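Local coordinates for protein nucleocapsid (PDB 4AKL) that probably binds single- and double-stranded RNA, helps package the viral genome and, as a likely second activity, cuts double-stranded DNA without sequence preference, at residues Cys74-Glu79 with Ser464-Ala469; Met211-Pro216 with Asp274-Asn279. One frame throughout, in Å; residues are numbered along the deposited sequence.

Contact 1. Residues Cys74-Glu79 with Ser464-Ala469; sequences CAPIYE and SPFQNA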
loop_
_atom_site.group_PDB
_atom_site.type_symbol
_atom_site.label_atom_id
_atom_site.label_comp_id
_atom_site.label_asym_id
_atom_site.label_seq_id
_atom_site.Cartn_x
_atom_site.Cartn_y
_atom_site.Cartn_z
ATOM N N CYS A 74 21.338 -0.950 4.658
ATOM C CA CYS A 74 20.647 -2.121 4.165
ATOM C C CYS A 74 19.687 -1.824 3.054
ATOM O O CYS A 74 18.779 -2.632 2.817
ATOM C CB CYS A 74 19.973 -2.835 5.330
ATOM S SG CYS A 74 18.716 -1.971 5.998
ATOM N N ALA A 75 19.870 -0.689 2.350
ATOM C CA ALA A 75 19.078 -0.405 1.147
ATOM C C ALA A 75 19.357 -1.485 0.069
ATOM O O ALA A 75 20.501 -1.888 -0.104
ATOM C CB ALA A 75 19.372 0.988 0.584
ATOM N N PRO A 76 18.294 -1.980 -0.602
ATOM C CA PRO A 76 18.389 -2.929 -1.715
ATOM C C PRO A 76 18.819 -2.176 -2.923
ATOM O O PRO A 76 17.985 -1.630 -3.673
ATOM C CB PRO A 76 16.975 -3.484 -1.836
ATOM C CG PRO A 76 16.149 -2.462 -1.358
ATOM C CD PRO A 76 16.897 -1.705 -0.283
ATOM N N ILE A 77 20.129 -2.140 -3.110
ATOM C CA ILE A 77 20.741 -1.321 -4.180
ATOM C C ILE A 77 20.172 -1.508 -5.568
ATOM O O ILE A 77 19.888 -0.517 -6.286
ATOM C CB ILE A 77 22.228 -1.532 -4.256
ATOM C CG1 ILE A 77 22.880 -1.010 -2.969
ATOM C CG2 ILE A 77 22.791 -0.779 -5.436
ATOM C CD1 ILE A 77 22.672 0.528 -2.711
ATOM N N TYR A 78 19.980 -2.756 -5.940
ATOM C CA TYR A 78 19.554 -3.087 -7.313
ATOM C C TYR A 78 18.211 -2.467 -7.599
ATOM O O TYR A 78 18.032 -1.797 -8.604
ATOM C CB TYR A 78 19.462 -4.602 -7.504
ATOM C CG TYR A 78 19.111 -5.023 -8.906
ATOM C CD1 TYR A 78 20.088 -5.206 -9.841
ATOM C CD2 TYR A 78 17.770 -5.226 -9.301
ATOM C CE1 TYR A 78 19.792 -5.591 -11.124
ATOM C CE2 TYR A 78 17.452 -5.612 -10.619
ATOM C CZ TYR A 78 18.462 -5.790 -11.514
ATOM O OH TYR A 78 18.193 -6.175 -12.802
ATOM N N GLU A 79 17.275 -2.668 -6.691
ATOM C CA GLU A 79 15.908 -2.229 -6.940
ATOM C C GLU A 79 15.774 -0.727 -6.763
ATOM O O GLU A 79 15.048 -0.096 -7.543
ATOM C CB GLU A 79 14.923 -2.992 -6.068
ATOM C CG GLU A 79 14.790 -4.438 -6.458
ATOM C CD GLU A 79 15.936 -5.375 -5.974
ATOM O OE1 GLU A 79 16.679 -5.006 -5.037
ATOM O OE2 GLU A 79 16.066 -6.506 -6.556
ATOM N N SER A 464 10.761 -6.887 -0.026
ATOM C CA SER A 464 11.325 -5.726 -0.653
ATOM C C SER A 464 10.319 -4.599 -0.495
ATOM O O SER A 464 9.087 -4.867 -0.477
ATOM C CB SER A 464 11.565 -5.978 -2.132
ATOM O OG SER A 464 11.760 -4.782 -2.873
ATOM N N PRO A 465 10.819 -3.342 -0.372
ATOM C CA PRO A 465 9.935 -2.184 -0.406
ATOM C C PRO A 465 9.235 -1.930 -1.744
ATOM O O PRO A 465 8.264 -1.175 -1.759
ATOM C CB PRO A 465 10.857 -0.991 -0.057
ATOM C CG PRO A 465 12.208 -1.441 -0.268
ATOM C CD PRO A 465 12.220 -2.956 -0.130
ATOM N N PHE A 466 9.729 -2.565 -2.847
ATOM C CA PHE A 466 9.202 -2.334 -4.184
ATOM C C PHE A 466 8.142 -3.322 -4.645
ATOM O O PHE A 466 7.716 -3.242 -5.767
ATOM C CB PHE A 466 10.354 -2.253 -5.176
ATOM C CG PHE A 466 11.292 -1.171 -4.816
ATOM C CD1 PHE A 466 10.983 0.132 -5.109
ATOM C CD2 PHE A 466 12.467 -1.447 -4.136
ATOM C CE1 PHE A 466 11.861 1.208 -4.718
ATOM C CE2 PHE A 466 13.322 -0.400 -3.755
ATOM C CZ PHE A 466 13.005 0.940 -4.063
ATOM N N GLN A 467 7.729 -4.209 -3.761
ATOM C CA GLN A 467 6.611 -5.102 -3.990
ATOM C C GLN A 467 5.301 -4.447 -3.663
ATOM O O GLN A 467 5.220 -3.690 -2.739
ATOM C CB GLN A 467 6.758 -6.390 -3.151
ATOM C CG GLN A 467 7.697 -7.360 -3.764
ATOM C CD GLN A 467 8.268 -8.374 -2.797
ATOM O OE1 GLN A 467 8.236 -8.198 -1.554
ATOM N NE2 GLN A 467 8.822 -9.443 -3.358
ATOM N N ASN A 468 4.281 -4.732 -4.447
ATOM C CA ASN A 468 2.902 -4.300 -4.187
ATOM C C ASN A 468 2.229 -5.516 -3.639
ATOM O O ASN A 468 2.345 -6.626 -4.230
ATOM C CB ASN A 468 2.257 -3.776 -5.471
ATOM C CG ASN A 468 0.705 -3.627 -5.385
ATOM O OD1 ASN A 468 -0.034 -4.576 -5.045
ATOM N ND2 ASN A 468 0.225 -2.447 -5.735
ATOM N N ALA A 469 1.516 -5.360 -2.523
ATOM C CA ALA A 469 0.896 -6.531 -1.866
ATOM C C ALA A 469 -0.628 -6.440 -1.813
ATOM O O ALA A 469 -1.264 -7.158 -1.006
ATOM C CB ALA A 469 1.490 -6.735 -0.446
HETATM O O HOH W 1 14.362 -5.050 -3.048
#

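Contact 2. Residues Met211-Pro216 with Asp274-Asn279; sequences MAFNPP and DNMVTN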
loop_
_atom_site.group_PDB
_atom_site.type_symbol
_atom_site.label_atom_id
_atom_site.label_comp_id
_atom_site.label_asym_id
_atom_site.label_seq_id
_atom_site.Cartn_x
_atom_site.Cartn_y
_atom_site.Cartn_z
ATOM N N MET A 211 -36.413 -17.697 -13.476
ATOM C CA MET A 211 -36.505 -17.805 -12.002
ATOM C C MET A 211 -36.934 -16.502 -11.344
ATOM O O MET A 211 -37.567 -16.518 -10.311
ATOM C CB MET A 211 -35.177 -18.238 -11.378
ATOM C CG MET A 211 -34.726 -19.604 -11.769
ATOM S SD MET A 211 -33.062 -19.922 -11.159
ATOM C CE MET A 211 -33.399 -20.153 -9.412
ATOM N N ALA A 212 -36.604 -15.371 -11.938
ATOM C CA ALA A 212 -37.013 -14.081 -11.377
ATOM C C ALA A 212 -38.558 -13.904 -11.258
ATOM O O ALA A 212 -39.026 -13.090 -10.466
ATOM C CB ALA A 212 -36.452 -13.010 -12.176
ATOM N N PHE A 213 -39.339 -14.687 -12.007
ATOM C CA PHE A 213 -40.820 -14.579 -11.913
ATOM C C PHE A 213 -41.442 -15.178 -10.667
ATOM O O PHE A 213 -42.578 -14.772 -10.345
ATOM C CB PHE A 213 -41.516 -15.160 -13.131
ATOM C CG PHE A 213 -41.102 -14.559 -14.421
ATOM C CD1 PHE A 213 -40.508 -13.272 -14.502
ATOM C CD2 PHE A 213 -41.312 -15.264 -15.592
ATOM C CE1 PHE A 213 -40.139 -12.767 -15.690
ATOM C CE2 PHE A 213 -40.956 -14.733 -16.824
ATOM C CZ PHE A 213 -40.358 -13.476 -16.870
ATOM N N ASN A 214 -40.762 -16.119 -9.995
ATOM C CA ASN A 214 -41.206 -16.638 -8.671
ATOM C C ASN A 214 -40.089 -17.116 -7.674
ATOM O O ASN A 214 -39.927 -18.315 -7.438
ATOM C CB ASN A 214 -42.335 -17.705 -8.798
ATOM C CG ASN A 214 -41.878 -19.026 -9.429
ATOM O OD1 ASN A 214 -41.088 -19.038 -10.366
ATOM N ND2 ASN A 214 -42.400 -20.153 -8.907
ATOM N N PRO A 215 -39.347 -16.147 -7.065
ATOM C CA PRO A 215 -38.375 -16.451 -6.057
ATOM C C PRO A 215 -39.035 -17.043 -4.800
ATOM O O PRO A 215 -40.177 -16.718 -4.529
ATOM C CB PRO A 215 -37.777 -15.077 -5.706
ATOM C CG PRO A 215 -38.218 -14.172 -6.657
ATOM C CD PRO A 215 -39.413 -14.700 -7.318
ATOM N N PRO A 216 -38.302 -17.888 -4.038
ATOM C CA PRO A 216 -38.819 -18.586 -2.829
ATOM C C PRO A 216 -39.204 -17.694 -1.630
ATOM O O PRO A 216 -40.042 -18.103 -0.814
ATOM C CB PRO A 216 -37.647 -19.508 -2.426
ATOM C CG PRO A 216 -36.462 -18.915 -3.023
ATOM C CD PRO A 216 -36.889 -18.242 -4.289
ATOM N N ASP A 274 -40.857 -4.101 -18.095
ATOM C CA ASP A 274 -39.851 -3.023 -17.967
ATOM C C ASP A 274 -39.471 -2.768 -16.499
ATOM O O ASP A 274 -38.301 -2.608 -16.197
ATOM C CB ASP A 274 -40.310 -1.711 -18.605
ATOM C CG ASP A 274 -40.417 -1.787 -20.109
ATOM O OD1 ASP A 274 -39.854 -2.717 -20.705
ATOM O OD2 ASP A 274 -41.089 -0.899 -20.703
ATOM N N ASN A 275 -40.461 -2.734 -15.605
ATOM C CA ASN A 275 -40.201 -2.509 -14.158
ATOM C C ASN A 275 -39.333 -3.616 -13.541
ATOM O O ASN A 275 -38.410 -3.334 -12.770
ATOM C CB ASN A 275 -41.508 -2.311 -13.351
ATOM C CG ASN A 275 -42.254 -0.983 -13.726
ATOM O OD1 ASN A 275 -41.665 -0.067 -14.274
ATOM N ND2 ASN A 275 -43.547 -0.910 -13.425
ATOM N N MET A 276 -39.610 -4.857 -13.901
ATOM C CA MET A 276 -38.808 -5.969 -13.403
ATOM C C MET A 276 -37.358 -5.842 -13.868
ATOM O O MET A 276 -36.447 -6.036 -13.057
ATOM C CB MET A 276 -39.381 -7.307 -13.827
ATOM C CG MET A 276 -38.561 -8.470 -13.285
ATOM S SD MET A 276 -39.420 -10.021 -13.430
ATOM C CE MET A 276 -40.681 -9.904 -12.164
ATOM N N VAL A 277 -37.145 -5.520 -15.152
ATOM C CA VAL A 277 -35.793 -5.366 -15.662
ATOM C C VAL A 277 -35.104 -4.211 -14.924
ATOM O O VAL A 277 -33.982 -4.378 -14.392
ATOM C CB VAL A 277 -35.743 -5.079 -17.200
ATOM C CG1 VAL A 277 -34.366 -4.450 -17.610
ATOM C CG2 VAL A 277 -36.054 -6.333 -18.018
ATOM N N THR A 278 -35.782 -3.053 -14.896
ATOM C CA THR A 278 -35.290 -1.888 -14.177
ATOM C C THR A 278 -34.922 -2.260 -12.751
ATOM O O THR A 278 -33.832 -1.922 -12.297
ATOM C CB THR A 278 -36.337 -0.731 -14.169
ATOM O OG1 THR A 278 -36.567 -0.306 -15.504
ATOM C CG2 THR A 278 -35.835 0.490 -13.342
ATOM N N ASN A 279 -35.825 -2.970 -12.065
ATOM C CA ASN A 279 -35.638 -3.291 -10.647
ATOM C C ASN A 279 -34.525 -4.274 -10.346
ATOM O O ASN A 279 -33.826 -4.129 -9.329
ATOM C CB ASN A 279 -36.943 -3.787 -10.025
ATOM C CG ASN A 279 -37.912 -2.669 -9.752
ATOM O OD1 ASN A 279 -37.529 -1.497 -9.642
ATOM N ND2 ASN A 279 -39.178 -3.022 -9.623
#

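Contact 1. Residues Cys74-Glu79 with Ser464-Ala469
Phe466 brings the CD2–CE2 side of its ring to the start of helix 77-83, where CD2 lies 3.5 Å from Glu79 CB. The backbone oxygen of Glu79 stands over one ring face, 4.1 Å above the plane and offset toward the rim, while Pro76 comes in at the ring edge, its CG 4.2 Å from Phe466 CE2. The same Pro76 CG meets Pro465 CD at 4.1 Å. One water makes the polar link. Glu79 starts toward Phe466, but its chain bends at chi2 (78°) and carries the carboxylate away from the ring; the water joins OE1 weakly (3.1 Å) to Ser464 OG, which it meets at 2.6 Å. OE1 is held chiefly by Ser33, and OE2 takes the amides of Asn142 and Asn144. Within 464-469, Phe466 N donates to Ser464 OG (3.0 Å, 165° at the hydrogen), an ST turn inside a type I beta turn that fixes the root of the ring. Pro76 is the N-cap residue of helix 77-83; farther along that helix Cys80 and Ala83 also touch Phe466, and Arg134 of helix 120-136 binds the Phe466 carbonyl.

Contact 2. Residues Met211-Pro216 with Asp274-Asn279
A thioether sulfur set against the rim of an aromatic ring distinguishes this contact: Met276 SD lies in the plane of the Phe213 ring, 4.8 Å from its centroid and 86° off the ring normal. It faces the CD1–CE1 bond, at 3.6 Å from Phe213 CD1 and equally close to CE1, so this is an edge-on Met-aromatic contact. The Met276 side chain leaves helix 270-292 with CG anti to the backbone N (chi1 -179°) and stays nearly extended through chi2. Only at chi3 (-73°) does it bend, turning CE toward the backbone of the 3-10 turn, 4.0 Å from Ala212 O. Beside the ring, Ala212 points its methyl at the helix, and CB approaches Met276 SD at 4.4 Å. Phe213 itself crosses the methionine at about a right angle and reaches on to Leu257 and Leu261 of helix 245-263, while Ala212 rests on Phe204 of helix 195-204. Met276 thus joins the 3-10 turn to helix 270-292. No hydrogen bond crosses between 211-216 and 274-279; the join rests on dispersion and on the probable attraction between the sulfur's lone-pair electron density and the slightly positive hydrogens of the ring edge.

In the fold
From the N terminus, the chain passes helix 56-71 and enters contact 1 at 74-79, beginning a loop that closes only at 464-469, beyond helix 450-460 and near the C terminus; 384 residues lie between. Contact 2 is nested inside that span: 211-216 follows helix 195-204, and the chain returns at 274-279 on helix 270-292 after 57 residues. The two contacts lie on opposite sides of the chain's centre, their own centres about 52 Å apart, and do not touch. Contact 1 joins early and late parts of the sequence in the globular body, whereas contact 2 brings the turn after helix 195-204 against helix 270-292 in the projecting helical arm, across helices 230-242 and 245-263 between them in sequence.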